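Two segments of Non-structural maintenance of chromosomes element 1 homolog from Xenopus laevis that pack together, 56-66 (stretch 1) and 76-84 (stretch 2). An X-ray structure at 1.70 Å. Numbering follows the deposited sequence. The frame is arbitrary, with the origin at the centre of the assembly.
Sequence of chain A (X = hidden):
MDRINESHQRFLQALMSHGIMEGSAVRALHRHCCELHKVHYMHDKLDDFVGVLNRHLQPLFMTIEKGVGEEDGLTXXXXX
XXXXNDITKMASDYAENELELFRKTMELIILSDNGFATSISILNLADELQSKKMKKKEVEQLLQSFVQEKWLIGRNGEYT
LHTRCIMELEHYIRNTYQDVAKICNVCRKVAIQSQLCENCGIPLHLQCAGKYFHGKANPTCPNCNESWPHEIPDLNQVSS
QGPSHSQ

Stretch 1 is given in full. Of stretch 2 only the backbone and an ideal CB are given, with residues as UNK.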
# COMPACT_ATOMS: atom_id res chain seq x y z
N HIS A 56 8.92 -3.19 18.88
CA HIS A 56 9.84 -3.46 17.79
C HIS A 56 9.77 -2.40 16.69
O HIS A 56 10.77 -2.18 15.99
CB HIS A 56 9.56 -4.85 17.20
CG HIS A 56 9.91 -5.98 18.12
ND1 HIS A 56 11.07 -6.72 17.97
CD2 HIS A 56 9.26 -6.51 19.18
CE1 HIS A 56 11.11 -7.66 18.91
NE2 HIS A 56 10.03 -7.55 19.65
N LEU A 57 8.62 -1.73 16.53
CA LEU A 57 8.51 -0.71 15.49
C LEU A 57 9.11 0.62 15.92
O LEU A 57 9.48 1.43 15.05
CB LEU A 57 7.04 -0.50 15.08
CG LEU A 57 6.34 -1.65 14.35
CD1 LEU A 57 4.85 -1.40 14.30
CD2 LEU A 57 6.92 -1.85 12.93
N GLN A 58 9.27 0.86 17.22
CA GLN A 58 9.68 2.18 17.70
C GLN A 58 11.00 2.66 17.11
O GLN A 58 11.06 3.82 16.67
CB GLN A 58 9.71 2.19 19.24
CG GLN A 58 10.42 3.40 19.83
CD GLN A 58 11.91 3.15 20.03
OE1 GLN A 58 12.31 2.18 20.68
NE2 GLN A 58 12.74 4.01 19.44
N PRO A 59 12.08 1.86 17.04
CA PRO A 59 13.32 2.40 16.43
C PRO A 59 13.24 2.57 14.93
O PRO A 59 14.18 3.12 14.34
CB PRO A 59 14.38 1.36 16.82
CG PRO A 59 13.63 0.12 17.06
CD PRO A 59 12.30 0.52 17.62
N LEU A 60 12.17 2.11 14.28
CA LEU A 60 11.95 2.36 12.87
C LEU A 60 11.10 3.60 12.63
O LEU A 60 10.74 3.88 11.48
CB LEU A 60 11.29 1.14 12.21
CG LEU A 60 11.94 -0.21 12.50
CD1 LEU A 60 11.22 -1.35 11.76
CD2 LEU A 60 13.42 -0.18 12.11
N PHE A 61 10.78 4.34 13.70
CA PHE A 61 9.92 5.52 13.65
C PHE A 61 8.57 5.20 13.01
O PHE A 61 8.05 5.96 12.19
CB PHE A 61 10.61 6.67 12.91
CG PHE A 61 11.90 7.07 13.56
CD1 PHE A 61 11.89 7.76 14.77
CD2 PHE A 61 13.11 6.76 12.99
CE1 PHE A 61 13.08 8.12 15.38
CE2 PHE A 61 14.31 7.13 13.60
CZ PHE A 61 14.29 7.80 14.79
N MET A 62 8.03 4.04 13.39
CA MET A 62 6.71 3.59 13.00
C MET A 62 5.96 3.21 14.27
O MET A 62 6.56 2.78 15.25
CB MET A 62 6.80 2.37 12.05
CG MET A 62 7.63 2.64 10.79
SD MET A 62 8.00 1.10 9.92
CE MET A 62 6.35 0.52 9.66
N THR A 63 4.64 3.40 14.27
CA THR A 63 3.87 2.93 15.42
C THR A 63 2.45 2.63 14.99
O THR A 63 1.95 3.15 13.98
CB THR A 63 3.90 3.95 16.58
OG1 THR A 63 3.51 3.29 17.79
CG2 THR A 63 2.96 5.10 16.32
N ILE A 64 1.79 1.75 15.73
CA ILE A 64 0.38 1.47 15.54
C ILE A 64 -0.36 2.31 16.57
O ILE A 64 -0.33 2.02 17.77
CB ILE A 64 0.06 -0.02 15.71
CG1 ILE A 64 0.80 -0.85 14.65
CG2 ILE A 64 -1.45 -0.24 15.60
CD1 ILE A 64 0.81 -2.37 14.93
N GLU A 65 -0.99 3.39 16.10
CA GLU A 65 -1.70 4.34 16.94
C GLU A 65 -3.18 3.99 17.00
O GLU A 65 -3.72 3.34 16.10
CB GLU A 65 -1.54 5.76 16.40
CG GLU A 65 -0.38 6.52 17.00
CD GLU A 65 -0.70 7.05 18.39
OE1 GLU A 65 -1.65 6.55 19.03
OE2 GLU A 65 -0.01 7.98 18.85
N LYS A 66 -3.84 4.43 18.07
CA LYS A 66 -5.29 4.35 18.21
C LYS A 66 -5.89 5.75 18.22
O LYS A 66 -5.32 6.68 18.80
CB LYS A 66 -5.72 3.64 19.50
CG LYS A 66 -5.25 2.23 19.64
CD LYS A 66 -5.85 1.62 20.91
CE LYS A 66 -7.37 1.77 20.94
NZ LYS A 66 -7.97 1.27 22.21
N UNK A 76 -10.24 3.52 15.79
CA UNK A 76 -9.43 3.12 14.65
C UNK A 76 -8.00 2.84 15.09
O UNK A 76 -7.49 3.49 16.00
CB UNK A 76 -9.45 4.20 13.57
N UNK A 77 -7.37 1.87 14.43
CA UNK A 77 -5.94 1.61 14.55
C UNK A 77 -5.28 1.99 13.23
O UNK A 77 -5.80 1.66 12.16
CB UNK A 77 -5.66 0.15 14.91
N UNK A 78 -4.15 2.68 13.30
CA UNK A 78 -3.44 3.05 12.08
C UNK A 78 -1.94 2.87 12.25
O UNK A 78 -1.39 3.18 13.30
CB UNK A 78 -3.76 4.50 11.69
N UNK A 79 -1.29 2.38 11.19
CA UNK A 79 0.16 2.30 11.13
C UNK A 79 0.67 3.64 10.61
O UNK A 79 0.39 4.00 9.45
CB UNK A 79 0.62 1.14 10.25
N UNK A 80 1.37 4.40 11.45
CA UNK A 80 1.75 5.76 11.10
C UNK A 80 3.27 5.91 11.15
O UNK A 80 3.97 5.25 11.92
CB UNK A 80 1.08 6.76 12.04
N UNK A 81 3.76 6.79 10.29
CA UNK A 81 5.15 7.20 10.33
C UNK A 81 5.34 8.30 11.37
O UNK A 81 4.44 9.10 11.63
CB UNK A 81 5.61 7.67 8.95
N UNK A 82 6.52 8.33 11.98
CA UNK A 82 6.74 9.23 13.10
C UNK A 82 8.00 10.07 12.96
O UNK A 82 8.44 10.68 13.94
CB UNK A 82 6.81 8.43 14.40
N UNK A 83 8.60 10.16 11.77
CA UNK A 83 9.81 10.94 11.59
C UNK A 83 9.81 11.65 10.25
O UNK A 83 9.23 11.18 9.26
CB UNK A 83 11.04 10.04 11.71
N UNK A 84 10.45 12.81 10.20
CA UNK A 84 10.64 13.55 8.96
C UNK A 84 12.14 13.62 8.71
O UNK A 84 12.86 14.29 9.45
CB UNK A 84 10.01 14.94 9.03

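Strand 62-66 and strand 76-81 run antiparallel, and as in any extended strand the side chains alternate between two faces: M62, I64 and K66 on one, T63 and E65 on the other. Positions 78 and 80 each exchange a pair of backbone hydrogen bonds, with E65 and T63 respectively.

Position 76 sets its CB sideways, with nothing of stretch 1 within 5.5 Å, so stretch 1 hardly constrains it; a beta-favouring residue suits. It is Y76, whose ring leads away.

Position 77 sits across from K66, on the face that also carries I64, and its ideal CB lies 4.3 Å from I64 CG2. An aliphatic residue would fit beside I64; an aromatic could also use the lysine's long methylene chain. Y77 does both: K66 CG lies over one ring face, 3.8 Å from the centroid, while I64 CG2 meets the ring edge, 4.0 Å from Y77 CD2.

Position 78 pairs with E65, and its ideal CB has E65 O nearest, at 4.6 Å. Stretch 1 offers no pocket here, and many residues would do. A78 contributes mainly backbone: E65 N to A78 O is 2.8 Å and A78 N to E65 O is 2.9 Å.

Position 79 faces I64, with M62 and L57 beyond it, an apolar surface suited to leucine, isoleucine or methionine. L79, with chi1 t and chi2 p, brings its CD1 to 4.1 Å from both I64 CG1 and L57 CD1, and its CD2 to 4.0 Å from M62 CE.

Position 80 lies across from T63, with the methylene groups of E65 nearby. Beta-branched residues suit both strand and neighbours. V80 places CG2 3.6 Å from T63 CG2 and 4.0 Å from E65 CG.

Position 81 points its CB to the M62 face, with F61 O 4.4 Å from the ideal CB; a donor might seem apt. N81 instead has OD1 3.1 Å from F61 O, two acceptors that cannot bond directly. Water 1 lies 2.7 Å from N81 OD1 and 2.9 Å from L60 O, while N81 ND2 donates to the backbone O of position 83.

Position 82 points toward stretch 1, its ideal CB 3.5 Å from F61 O and 5.4 Å from T63 CG2, with the E65 carboxylate farther along; a long, basic or polar chain suits. R82 packs CG 4.1 Å from T63 CG2, and water 2 bridges R82 NE and E65 OE2.

Position 83 aims its CB at the F61 ring, 3.6 Å from F61 CG, so a compact apolar residue fits. V83 lays CG2 over the ring face, with CG1 3.5 Å from F61 CB.

Position 84 is out of reach; it is E84.

Stretch 2 76-84: YYALVNRVE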
# COMPACT_ATOMS: atom_id res chain seq x y z
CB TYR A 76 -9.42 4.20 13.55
CG TYR A 76 -10.75 4.33 12.84
CD1 TYR A 76 -11.75 5.15 13.35
CD2 TYR A 76 -11.01 3.60 11.69
CE1 TYR A 76 -12.98 5.24 12.72
CE2 TYR A 76 -12.24 3.69 11.06
CZ TYR A 76 -13.21 4.52 11.58
OH TYR A 76 -14.44 4.62 10.95
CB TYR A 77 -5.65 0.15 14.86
CG TYR A 77 -6.04 -0.28 16.26
CD1 TYR A 77 -7.38 -0.45 16.60
CD2 TYR A 77 -5.08 -0.51 17.23
CE1 TYR A 77 -7.74 -0.84 17.88
CE2 TYR A 77 -5.44 -0.92 18.51
CZ TYR A 77 -6.76 -1.06 18.83
OH TYR A 77 -7.11 -1.46 20.11
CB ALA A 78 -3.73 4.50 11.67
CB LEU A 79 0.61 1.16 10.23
CG LEU A 79 2.13 1.02 10.09
CD1 LEU A 79 2.78 0.67 11.45
CD2 LEU A 79 2.47 -0.06 9.05
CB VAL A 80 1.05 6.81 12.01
CG1 VAL A 80 -0.45 6.72 11.83
CG2 VAL A 80 1.42 6.62 13.47
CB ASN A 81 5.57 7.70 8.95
CG ASN A 81 6.99 8.16 8.92
OD1 ASN A 81 7.87 7.48 9.46
ND2 ASN A 81 7.24 9.32 8.33
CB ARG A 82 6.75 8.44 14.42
CG ARG A 82 5.32 8.16 14.95
CD ARG A 82 4.71 9.49 15.40
NE ARG A 82 3.25 9.52 15.61
CZ ARG A 82 2.36 9.94 14.71
NH1 ARG A 82 2.76 10.32 13.49
NH2 ARG A 82 1.06 9.98 15.02
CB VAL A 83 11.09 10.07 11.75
CG1 VAL A 83 11.26 9.16 10.54
CG2 VAL A 83 12.32 10.93 11.96
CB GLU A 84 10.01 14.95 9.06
CG GLU A 84 8.56 14.93 9.61
CD GLU A 84 8.02 16.29 10.05
OE1 GLU A 84 7.69 17.13 9.17
OE2 GLU A 84 7.91 16.52 11.27
O HOH W 1 9.48 5.28 9.34
O HOH W 2 2.81 8.31 18.18
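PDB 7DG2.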